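Local coordinates for protein N-acetyl-L-2,4-diaminobutyric acid deacetylase (Ruegeria pomeroyi, PDB 6TWL) that probably removes the acetyl group from N-acetyl-L-2,4-diaminobutyric acid, as a zinc-dependent hydrolase, during the breakdown of the stress protectant ectoine, at residues N110-G115 against V121-A126; E187-S190 against D195-V198. One frame throughout, in Å; residues are numbered along the deposited sequence.

Contact 1: residues N110-G115 against V121-A126; sequences NRSFPG and VTEKIA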
loop_
_atom_site.group_PDB
_atom_site.type_symbol
_atom_site.label_atom_id
_atom_site.label_comp_id
_atom_site.label_asym_id
_atom_site.label_seq_id
_atom_site.Cartn_x
_atom_site.Cartn_y
_atom_site.Cartn_z
ATOM N N ASN A 110 5.860 -8.876 -7.377
ATOM C CA ASN A 110 5.726 -8.816 -5.928
ATOM C C ASN A 110 5.919 -10.167 -5.240
ATOM O O ASN A 110 5.483 -10.336 -4.095
ATOM C CB ASN A 110 4.377 -8.216 -5.527
ATOM C CG ASN A 110 4.405 -7.645 -4.122
ATOM O OD1 ASN A 110 5.412 -7.079 -3.696
ATOM N ND2 ASN A 110 3.319 -7.828 -3.382
ATOM N N ARG A 111 6.538 -11.141 -5.914
ATOM C CA ARG A 111 7.108 -12.304 -5.241
ATOM C C ARG A 111 8.501 -12.632 -5.768
ATOM O O ARG A 111 8.984 -13.753 -5.560
ATOM C CB ARG A 111 6.191 -13.534 -5.338
ATOM C CG ARG A 111 4.700 -13.224 -5.208
ATOM C CD ARG A 111 4.143 -13.514 -3.807
ATOM N NE ARG A 111 2.787 -12.982 -3.656
ATOM C CZ ARG A 111 1.973 -13.239 -2.634
ATOM N NH1 ARG A 111 2.366 -14.029 -1.643
ATOM N NH2 ARG A 111 0.758 -12.705 -2.603
ATOM N N SER A 112 9.161 -11.686 -6.440
ATOM C CA SER A 112 10.490 -11.892 -7.001
ATOM C C SER A 112 11.588 -11.229 -6.179
ATOM O O SER A 112 12.724 -11.133 -6.650
ATOM C CB SER A 112 10.543 -11.377 -8.441
ATOM O OG SER A 112 9.886 -12.262 -9.333
ATOM N N PHE A 113 11.281 -10.746 -4.980
ATOM C CA PHE A 113 12.352 -10.194 -4.162
ATOM C C PHE A 113 13.086 -11.321 -3.437
ATOM O O PHE A 113 12.460 -12.293 -3.007
ATOM C CB PHE A 113 11.802 -9.186 -3.155
ATOM C CG PHE A 113 11.491 -7.847 -3.756
ATOM C CD1 PHE A 113 10.351 -7.668 -4.522
ATOM C CD2 PHE A 113 12.348 -6.772 -3.575
ATOM C CE1 PHE A 113 10.061 -6.441 -5.087
ATOM C CE2 PHE A 113 12.066 -5.541 -4.138
ATOM C CZ PHE A 113 10.919 -5.375 -4.896
ATOM N N PRO A 114 14.415 -11.212 -3.277
ATOM C CA PRO A 114 15.216 -10.043 -3.656
ATOM C C PRO A 114 15.633 -9.983 -5.130
ATOM O O PRO A 114 16.254 -8.999 -5.531
ATOM C CB PRO A 114 16.448 -10.176 -2.763
ATOM C CG PRO A 114 16.620 -11.646 -2.606
ATOM C CD PRO A 114 15.234 -12.249 -2.621
ATOM N N GLY A 115 15.304 -11.004 -5.917
ATOM C CA GLY A 115 15.663 -10.989 -7.323
ATOM C C GLY A 115 17.143 -11.244 -7.561
ATOM O O GLY A 115 17.911 -11.580 -6.660
ATOM N N VAL A 121 12.842 -10.681 -16.017
ATOM C CA VAL A 121 12.611 -9.241 -16.029
ATOM C C VAL A 121 12.150 -8.776 -14.653
ATOM O O VAL A 121 12.613 -7.748 -14.141
ATOM C CB VAL A 121 11.595 -8.869 -17.123
ATOM C CG1 VAL A 121 10.999 -7.513 -16.836
ATOM C CG2 VAL A 121 12.262 -8.866 -18.476
ATOM N N THR A 122 11.250 -9.537 -14.021
ATOM C CA THR A 122 10.747 -9.151 -12.706
ATOM C C THR A 122 11.823 -9.248 -11.630
ATOM O O THR A 122 11.804 -8.473 -10.668
ATOM C CB THR A 122 9.546 -10.015 -12.317
ATOM O OG1 THR A 122 9.848 -11.395 -12.558
ATOM C CG2 THR A 122 8.321 -9.621 -13.124
ATOM N N GLU A 123 12.759 -10.192 -11.762
ATOM C CA GLU A 123 13.835 -10.298 -10.783
ATOM C C GLU A 123 14.914 -9.247 -11.007
ATOM O O GLU A 123 15.601 -8.861 -10.054
ATOM C CB GLU A 123 14.437 -11.704 -10.805
ATOM C CG GLU A 123 13.390 -12.801 -10.885
ATOM C CD GLU A 123 13.977 -14.193 -10.772
ATOM O OE1 GLU A 123 15.157 -14.319 -10.386
ATOM O OE2 GLU A 123 13.256 -15.165 -11.088
ATOM N N LYS A 124 15.079 -8.773 -12.244
ATOM C CA LYS A 124 15.971 -7.644 -12.485
ATOM C C LYS A 124 15.405 -6.366 -11.876
ATOM O O LYS A 124 16.149 -5.556 -11.312
ATOM C CB LYS A 124 16.204 -7.468 -13.987
ATOM C CG LYS A 124 17.100 -8.532 -14.610
ATOM C CD LYS A 124 17.481 -8.175 -16.042
ATOM C CE LYS A 124 17.900 -9.410 -16.832
ATOM N NZ LYS A 124 18.456 -9.065 -18.171
ATOM N N ILE A 125 14.087 -6.180 -11.974
ATOM C CA ILE A 125 13.443 -5.020 -11.366
ATOM C C ILE A 125 13.527 -5.098 -9.847
ATOM O O ILE A 125 13.804 -4.097 -9.174
ATOM C CB ILE A 125 11.984 -4.912 -11.847
ATOM C CG1 ILE A 125 11.935 -4.610 -13.345
ATOM C CG2 ILE A 125 11.235 -3.850 -11.056
ATOM C CD1 ILE A 125 10.561 -4.789 -13.957
ATOM N N ALA A 126 13.285 -6.284 -9.283
ATOM C CA ALA A 126 13.372 -6.448 -7.835
ATOM C C ALA A 126 14.801 -6.263 -7.342
ATOM O O ALA A 126 15.025 -5.651 -6.291
ATOM C CB ALA A 126 12.835 -7.820 -7.429
#

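Contact 2: residues E187-S190 against D195-V198; sequences EIDS and DTAV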
loop_
_atom_site.group_PDB
_atom_site.type_symbol
_atom_site.label_atom_id
_atom_site.label_comp_id
_atom_site.label_asym_id
_atom_site.label_seq_id
_atom_site.Cartn_x
_atom_site.Cartn_y
_atom_site.Cartn_z
ATOM N N GLU A 187 2.690 -9.382 11.914
ATOM C CA GLU A 187 2.922 -10.245 10.768
ATOM C C GLU A 187 4.052 -9.649 9.930
ATOM O O GLU A 187 3.958 -8.496 9.492
ATOM C CB GLU A 187 1.627 -10.321 9.955
ATOM C CG GLU A 187 1.372 -11.602 9.203
ATOM C CD GLU A 187 1.815 -11.505 7.763
ATOM O OE1 GLU A 187 2.654 -10.635 7.463
ATOM O OE2 GLU A 187 1.317 -12.284 6.928
ATOM N N ILE A 188 5.147 -10.391 9.759
ATOM C CA ILE A 188 6.060 -10.065 8.669
ATOM C C ILE A 188 5.564 -10.757 7.409
ATOM O O ILE A 188 5.290 -11.965 7.408
ATOM C CB ILE A 188 7.516 -10.436 8.994
ATOM C CG1 ILE A 188 7.932 -9.965 10.388
ATOM C CG2 ILE A 188 8.453 -9.758 8.010
ATOM C CD1 ILE A 188 7.799 -10.990 11.490
ATOM N N ASP A 189 5.434 -9.986 6.332
ATOM C CA ASP A 189 4.714 -10.431 5.151
ATOM C C ASP A 189 5.432 -11.599 4.483
ATOM O O ASP A 189 6.607 -11.875 4.743
ATOM C CB ASP A 189 4.536 -9.260 4.189
ATOM C CG ASP A 189 3.507 -8.263 4.682
ATOM O OD1 ASP A 189 2.324 -8.644 4.802
ATOM O OD2 ASP A 189 3.884 -7.112 4.984
ATOM N N SER A 190 4.696 -12.304 3.626
ATOM C CA SER A 190 5.197 -13.534 3.037
ATOM C C SER A 190 6.436 -13.262 2.182
ATOM O O SER A 190 6.757 -12.122 1.833
ATOM C CB SER A 190 4.108 -14.208 2.206
ATOM O OG SER A 190 4.260 -15.618 2.220
ATOM N N ASP A 195 7.121 -5.394 0.402
ATOM C CA ASP A 195 6.966 -4.983 1.794
ATOM C C ASP A 195 7.817 -5.825 2.732
ATOM O O ASP A 195 8.318 -5.313 3.740
ATOM C CB ASP A 195 5.496 -5.058 2.198
ATOM C CG ASP A 195 4.695 -3.909 1.644
ATOM O OD1 ASP A 195 5.331 -2.927 1.213
ATOM O OD2 ASP A 195 3.449 -3.985 1.632
ATOM N N THR A 196 7.993 -7.111 2.424
ATOM C CA THR A 196 8.866 -7.946 3.241
ATOM C C THR A 196 10.322 -7.512 3.110
ATOM O O THR A 196 11.075 -7.549 4.089
ATOM C CB THR A 196 8.711 -9.414 2.849
ATOM O OG1 THR A 196 7.320 -9.758 2.822
ATOM C CG2 THR A 196 9.429 -10.310 3.844
ATOM N N ALA A 197 10.733 -7.100 1.907
ATOM C CA ALA A 197 12.106 -6.648 1.711
ATOM C C ALA A 197 12.419 -5.435 2.577
ATOM O O ALA A 197 13.498 -5.352 3.177
ATOM C CB ALA A 197 12.352 -6.331 0.236
ATOM N N VAL A 198 11.485 -4.484 2.655
ATOM C CA VAL A 198 11.688 -3.300 3.485
ATOM C C VAL A 198 11.733 -3.685 4.958
ATOM O O VAL A 198 12.648 -3.289 5.691
ATOM C CB VAL A 198 10.591 -2.258 3.206
ATOM C CG1 VAL A 198 10.937 -0.938 3.866
ATOM C CG2 VAL A 198 10.398 -2.074 1.708
#

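Contact 1: residues N110-G115 against V121-A126
Ala126 sets its methyl group squarely over the ring of Phe113, and this CH-pi contact is the centre of a loop-to-helix junction. From the Ala126 CB atom the ring centroid is 3.7 Å away, only 5° off the ring normal. The bond from CA to CB of Phe113 points away from the helix, yet chi1 of -78° sets CG beside the backbone N and turns a ring face to the Ala126 methyl. CG, CD1, CD2, CE1 and CZ are nearly equidistant from that methyl, while CD2 and CE2 also reach the carbonyl oxygen (CE2 of Phe113 to O of Ala126, 3.7 Å). The same methyl touches the backbone, with CB of Ala126 3.4 Å from O of Ser112. One turn earlier on the helix, the hydroxyl of Thr122 gives a weak hydrogen bond to that of Ser112 (OG1 to OG, 3.3 Å), while the serine OG is also bonded to the carbonyl of Asn108. Gly115, with positive phi, brings its CA within 3.5 Å of O of Glu123 in a CA-H...O contact. Within the succinylglutamate desuccinylase/aspartoacylase catalytic domain, the loop after strand 82-87, with a cis peptide bond before Pro114, thus folds back on the N-terminal turns of helix 121-133, the helix it leads into; Phe129 and Gln130 of that helix also touch Phe113, and Tyr194 at the start of helix 194-201 meets its ring.

Contact 2: residues E187-S190 against D195-V198
The extended backbone of Asp189 and Ser190 passes beside the first turns of a helix, with the CA atoms of Asp189 and Thr196 5.2 Å apart. Thr196 makes the polar link: its OG1 gives a hydrogen bond of 2.6 Å to the carbonyl O of Ser190. The donor reaches that oxygen at a C=O...donor angle of 141°, tilted out of the carbonyl plane. O of Asp189 is a close neighbour of OG1 of Thr196 as well, at 2.9 Å, but the hydrogen bond goes to Ser190. With chi1 at -50°, the threonine OG1 is anti to its own carbonyl carbon, and CG2 takes the other branch, packing 3.3 Å from O of Asp189 and more loosely against CG2 of Ile188. The segments belong to the catalytic domain of the succinylglutamate desuccinylase/aspartoacylase family, related to the zinc exopeptidases, and here a loop following strand 181-184 runs on into helix 194-201. Asp189 and Asp195 extend side by side in the same direction, their carboxylate planes 44° apart; OD2 of Asp189 meets CB of Asp195 at 3.8 Å. The two OD2 atoms, of Asp189 and Asp195, are 4.6 Å apart, a proximity of like charges. OD2 of Asp195 is hydrogen-bonded to NE2 of His144, a residue seen to bind zinc in this protein; the site is empty in this apo structure, but the bond is consistent with a second-shell role for Asp195 when zinc is bound.

In the fold
The two contacts follow one another along the chain, contact 1 first, and their centres lie about 14 Å apart within one family catalytic domain. Each joins a loop to the beginning of the helix that comes after it, helix 121-133 in contact 1 and helix 194-201 in contact 2. The strands preceding the two loops, 82-87 and 181-184, both belong to the large mixed sheet. The contacts touch directly where CD2 of Phe113 packs 3.8 Å from CB of Ala197, and a backbone hydrogen bond between Phe113 and Gly192 ties the first loop to the connection between the segments of contact 2. Contact 2 is the nearer to the zinc-binding residues, whereas Phe113 stays about 11 Å from the His144 side chain.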